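Local coordinates for beta-galactosidase (PDB 5MUJ), which is a glycoside hydrolase that probably removes sugars from side chain B of the plant pectin rhamnogalacturonan II in a gut bacterium, at residues 50-63 / 74-86. Sequence-based numbering, arbitrary orientation.
Sequences AVAPTDNYHKIDCP and MTYVVYNGKTGTD
Lys59 and Asp61 form antiparallel hydrogen-bonded pairs with Tyr79 and Val77, flanking the non-hydrogen-bonded pair Ile60–Val78, the strand axes approaching to 4.7 Å. This is the inner hairpin of one four-stranded blade in a five-bladed β-propeller; Ala50 and Val51 end strand 45-51, outermost in the adjoining blade, whose other strands are C-terminal, so the chain's two ends close the ring. Valine and isoleucine, apolar and beta-branched, suit both the extended backbone and the buried seam. Val51 CG1 sits over one face of the Tyr76 ring, 4.1 Å from its centroid, while Ile60 CG2 reaches Tyr76 CD1 obliquely at 3.6 Å. Tyrosine offers this flat apolar ring, its hydroxyl hydrogen-bonding to Thr105 OG1. Lys59 CD lies alongside Tyr79, 3.9 Å from Tyr79 CD2 at the ring edge. A final bend (chi4 -67°) brings Lys59 NZ to Lys82 O at 2.9 Å, from above the carbonyl plane; Glu355 O is its second acceptor. An alanine here is likely to leave both carbonyls without this donor and Tyr79 CD2 without its aliphatic neighbour. Acidic Asp61 turns its carboxylate away to basic Lys334 and Arg357, beside a bound rhamnose. Farther out, Lys82 CD lies 4.2 Å from the Tyr57 ring centroid, an off-centre CH-pi contact.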
loop_
_atom_site.group_PDB
_atom_site.type_symbol
_atom_site.label_atom_id
_atom_site.label_comp_id
_atom_site.label_asym_id
_atom_site.label_seq_id
_atom_site.Cartn_x
_atom_site.Cartn_y
_atom_site.Cartn_z
ATOM N N ALA A 50 11.622 10.564 -3.329
ATOM C CA ALA A 50 10.609 11.288 -4.079
ATOM C C ALA A 50 9.942 12.311 -3.152
ATOM O O ALA A 50 9.696 13.462 -3.514
ATOM C CB ALA A 50 9.553 10.313 -4.565
ATOM N N VAL A 51 9.559 11.830 -1.971
ATOM C CA VAL A 51 8.922 12.631 -0.966
ATOM C C VAL A 51 9.538 12.330 0.381
ATOM O O VAL A 51 9.442 11.197 0.840
ATOM C CB VAL A 51 7.383 12.420 -0.934
ATOM C CG1 VAL A 51 6.725 13.470 -0.043
ATOM C CG2 VAL A 51 6.760 12.548 -2.330
ATOM N N ALA A 52 10.102 13.328 1.039
ATOM C CA ALA A 52 10.798 13.205 2.291
ATOM C C ALA A 52 10.295 14.212 3.328
ATOM O O ALA A 52 9.953 15.349 2.987
ATOM C CB ALA A 52 12.280 13.387 2.083
ATOM N N PRO A 53 10.239 13.792 4.610
ATOM C CA PRO A 53 9.980 14.734 5.695
ATOM C C PRO A 53 11.101 15.753 5.849
ATOM O O PRO A 53 12.283 15.411 5.621
ATOM C CB PRO A 53 9.884 13.824 6.928
ATOM C CG PRO A 53 10.780 12.703 6.592
ATOM C CD PRO A 53 10.592 12.458 5.133
ATOM N N THR A 54 10.707 16.981 6.158
ATOM C CA THR A 54 11.668 18.083 6.331
ATOM C C THR A 54 12.208 18.193 7.774
ATOM O O THR A 54 13.120 18.965 8.031
ATOM C CB THR A 54 11.126 19.451 5.819
ATOM O OG1 THR A 54 9.848 19.775 6.392
ATOM C CG2 THR A 54 10.991 19.434 4.308
ATOM N N ASP A 55 11.712 17.364 8.695
ATOM C CA ASP A 55 12.268 17.290 10.041
ATOM C C ASP A 55 12.133 15.855 10.518
ATOM O O ASP A 55 11.587 15.032 9.785
ATOM C CB ASP A 55 11.574 18.266 10.992
ATOM C CG ASP A 55 10.093 18.026 11.090
ATOM O OD1 ASP A 55 9.690 16.886 11.465
ATOM O OD2 ASP A 55 9.324 18.971 10.778
ATOM N N ASN A 56 12.626 15.569 11.726
ATOM C CA ASN A 56 12.599 14.208 12.288
ATOM C C ASN A 56 11.333 13.813 13.037
ATOM O O ASN A 56 11.260 12.693 13.499
ATOM C CB ASN A 56 13.812 13.995 13.212
ATOM C CG ASN A 56 15.106 13.977 12.435
ATOM O OD1 ASN A 56 16.127 14.543 12.848
ATOM N ND2 ASN A 56 15.048 13.370 11.263
ATOM N N TYR A 57 10.339 14.691 13.069
ATOM C CA TYR A 57 9.064 14.445 13.752
ATOM C C TYR A 57 7.904 14.286 12.751
ATOM O O TYR A 57 6.717 14.522 13.067
ATOM C CB TYR A 57 8.838 15.556 14.785
ATOM C CG TYR A 57 9.933 15.545 15.805
ATOM C CD1 TYR A 57 11.185 16.109 15.529
ATOM C CD2 TYR A 57 9.760 14.879 17.016
ATOM C CE1 TYR A 57 12.214 16.023 16.448
ATOM C CE2 TYR A 57 10.781 14.791 17.941
ATOM C CZ TYR A 57 12.001 15.376 17.662
ATOM O OH TYR A 57 13.010 15.274 18.587
ATOM N N HIS A 58 8.233 13.822 11.554
ATOM C CA HIS A 58 7.265 13.399 10.561
ATOM C C HIS A 58 7.861 12.215 9.841
ATOM O O HIS A 58 9.096 12.142 9.618
ATOM C CB HIS A 58 6.876 14.517 9.561
ATOM C CG HIS A 58 6.240 15.713 10.202
ATOM N ND1 HIS A 58 4.876 15.854 10.360
ATOM C CD2 HIS A 58 6.790 16.832 10.723
ATOM C CE1 HIS A 58 4.620 17.003 10.961
ATOM N NE2 HIS A 58 5.763 17.614 11.193
ATOM N N LYS A 59 6.990 11.281 9.469
ATOM C CA LYS A 59 7.349 10.128 8.683
ATOM C C LYS A 59 6.353 10.006 7.547
ATOM O O LYS A 59 5.161 10.175 7.754
ATOM C CB LYS A 59 7.314 8.863 9.558
ATOM C CG LYS A 59 8.238 8.924 10.757
ATOM C CD LYS A 59 8.074 7.696 11.669
ATOM C CE LYS A 59 8.752 7.799 13.036
ATOM N NZ LYS A 59 10.244 7.826 12.975
ATOM N N ILE A 60 6.843 9.652 6.366
ATOM C CA ILE A 60 6.065 9.633 5.127
ATOM C C ILE A 60 6.098 8.219 4.503
ATOM O O ILE A 60 7.179 7.651 4.319
ATOM C CB ILE A 60 6.615 10.700 4.142
ATOM C CG1 ILE A 60 6.237 12.099 4.662
ATOM C CG2 ILE A 60 6.075 10.458 2.737
ATOM C CD1 ILE A 60 6.817 13.248 3.860
ATOM N N ASP A 61 4.934 7.713 4.092
ATOM C CA ASP A 61 4.811 6.320 3.636
ATOM C C ASP A 61 3.625 6.142 2.685
ATOM O O ASP A 61 2.843 7.100 2.429
ATOM C CB ASP A 61 4.650 5.450 4.922
ATOM C CG ASP A 61 4.971 3.978 4.766
ATOM O OD1 ASP A 61 5.026 3.409 3.668
ATOM O OD2 ASP A 61 5.155 3.357 5.831
ATOM N N CYS A 62 3.495 4.941 2.155
ATOM C CA CYS A 62 2.273 4.430 1.558
ATOM C C CYS A 62 1.860 5.181 0.304
ATOM O O CYS A 62 0.797 5.761 0.274
ATOM C CB CYS A 62 1.099 4.477 2.548
ATOM S SG CYS A 62 1.272 3.577 4.102
ATOM N N PRO A 63 2.757 5.224 -0.718
ATOM C CA PRO A 63 2.404 5.807 -1.973
ATOM C C PRO A 63 1.334 5.096 -2.784
ATOM O O PRO A 63 1.336 3.847 -2.900
ATOM C CB PRO A 63 3.731 5.764 -2.757
ATOM C CG PRO A 63 4.402 4.531 -2.233
ATOM C CD PRO A 63 4.094 4.585 -0.769
HETATM N N MSE A 74 0.270 11.560 -6.467
HETATM C CA MSE A 74 0.605 10.547 -5.457
HETATM C C MSE A 74 -0.067 10.905 -4.163
HETATM O O MSE A 74 0.186 11.950 -3.591
HETATM C CB MSE A 74 2.123 10.491 -5.232
HETATM C CG MSE A 74 2.474 9.364 -4.246
HETATM SE SE MSE A 74 4.233 9.681 -3.484
HETATM C CE MSE A 74 5.267 9.639 -5.159
ATOM N N THR A 75 -0.901 9.991 -3.661
ATOM C CA THR A 75 -1.344 10.121 -2.243
ATOM C C THR A 75 -0.330 9.412 -1.372
ATOM O O THR A 75 0.340 8.515 -1.824
ATOM C CB THR A 75 -2.771 9.569 -1.888
ATOM O OG1 THR A 75 -2.917 8.195 -2.304
ATOM C CG2 THR A 75 -3.848 10.369 -2.466
ATOM N N TYR A 76 -0.161 9.927 -0.165
ATOM C CA TYR A 76 0.730 9.332 0.838
ATOM C C TYR A 76 0.265 9.659 2.268
ATOM O O TYR A 76 -0.547 10.547 2.478
ATOM C CB TYR A 76 2.185 9.720 0.601
ATOM C CG TYR A 76 2.481 11.208 0.739
ATOM C CD1 TYR A 76 2.846 11.753 1.968
ATOM C CD2 TYR A 76 2.449 12.065 -0.386
ATOM C CE1 TYR A 76 3.101 13.104 2.126
ATOM C CE2 TYR A 76 2.725 13.434 -0.243
ATOM C CZ TYR A 76 3.101 13.934 0.982
ATOM O OH TYR A 76 3.378 15.269 1.147
ATOM N N VAL A 77 0.744 8.874 3.232
ATOM C CA VAL A 77 0.375 9.120 4.603
ATOM C C VAL A 77 1.550 9.778 5.337
ATOM O O VAL A 77 2.730 9.549 5.020
ATOM C CB VAL A 77 -0.109 7.830 5.328
ATOM C CG1 VAL A 77 -1.252 7.221 4.512
ATOM C CG2 VAL A 77 1.041 6.841 5.580
ATOM N N VAL A 78 1.205 10.622 6.283
ATOM C CA VAL A 78 2.132 11.266 7.158
ATOM C C VAL A 78 1.765 10.867 8.621
ATOM O O VAL A 78 0.602 10.968 9.062
ATOM C CB VAL A 78 2.051 12.797 7.029
ATOM C CG1 VAL A 78 2.858 13.483 8.112
ATOM C CG2 VAL A 78 2.525 13.262 5.637
ATOM N N TYR A 79 2.765 10.455 9.362
ATOM C CA TYR A 79 2.671 10.268 10.829
ATOM C C TYR A 79 3.489 11.385 11.449
ATOM O O TYR A 79 4.639 11.600 11.022
ATOM C CB TYR A 79 3.228 8.901 11.237
ATOM C CG TYR A 79 3.419 8.772 12.727
ATOM C CD1 TYR A 79 2.317 8.640 13.578
ATOM C CD2 TYR A 79 4.674 8.802 13.292
ATOM C CE1 TYR A 79 2.482 8.570 14.940
ATOM C CE2 TYR A 79 4.849 8.703 14.664
ATOM C CZ TYR A 79 3.739 8.589 15.485
ATOM O OH TYR A 79 3.851 8.464 16.850
ATOM N N ASN A 80 2.902 12.135 12.376
ATOM C CA ASN A 80 3.512 13.390 12.858
ATOM C C ASN A 80 4.198 13.234 14.200
ATOM O O ASN A 80 3.993 14.026 15.131
ATOM C CB ASN A 80 2.502 14.536 12.884
ATOM C CG ASN A 80 1.345 14.278 13.831
ATOM O OD1 ASN A 80 1.072 13.134 14.211
ATOM N ND2 ASN A 80 0.636 15.325 14.183
ATOM N N GLY A 81 5.045 12.217 14.266
ATOM C CA GLY A 81 5.844 11.930 15.449
ATOM C C GLY A 81 7.184 11.343 15.036
ATOM O O GLY A 81 7.321 10.851 13.923
ATOM N N LYS A 82 8.147 11.390 15.952
ATOM C CA LYS A 82 9.446 10.682 15.817
ATOM C C LYS A 82 9.447 9.241 16.332
ATOM O O LYS A 82 10.165 8.387 15.814
ATOM C CB LYS A 82 10.542 11.449 16.565
ATOM C CG LYS A 82 11.939 10.889 16.362
ATOM C CD LYS A 82 13.035 11.786 16.913
ATOM C CE LYS A 82 14.405 11.214 16.576
ATOM N NZ LYS A 82 14.741 10.011 17.376
ATOM N N THR A 83 8.669 9.010 17.381
ATOM C CA THR A 83 8.636 7.736 18.097
ATOM C C THR A 83 7.275 7.059 17.902
ATOM O O THR A 83 6.392 7.582 17.203
ATOM C CB THR A 83 8.894 7.934 19.614
ATOM O OG1 THR A 83 7.724 8.476 20.256
ATOM C CG2 THR A 83 10.099 8.839 19.880
ATOM N N GLY A 84 7.123 5.899 18.545
ATOM C CA GLY A 84 5.880 5.127 18.520
ATOM C C GLY A 84 4.674 5.771 19.171
ATOM O O GLY A 84 3.549 5.396 18.877
ATOM N N THR A 85 4.890 6.721 20.075
ATOM C CA THR A 85 3.771 7.295 20.815
ATOM C C THR A 85 3.597 8.805 20.793
ATOM O O THR A 85 2.578 9.287 21.287
ATOM C CB THR A 85 3.833 6.845 22.299
ATOM O OG1 THR A 85 5.047 7.308 22.895
ATOM C CG2 THR A 85 3.764 5.331 22.413
ATOM N N ASP A 86 4.554 9.550 20.225
ATOM C CA ASP A 86 4.510 11.014 20.310
ATOM C C ASP A 86 3.572 11.667 19.307
ATOM O O ASP A 86 3.115 12.775 19.555
ATOM C CB ASP A 86 5.901 11.658 20.268
ATOM C CG ASP A 86 6.610 11.488 18.933
ATOM O OD1 ASP A 86 6.427 10.445 18.268
ATOM O OD2 ASP A 86 7.392 12.397 18.571
HETATM O O HOH W 1 -1.871 6.381 -0.649
#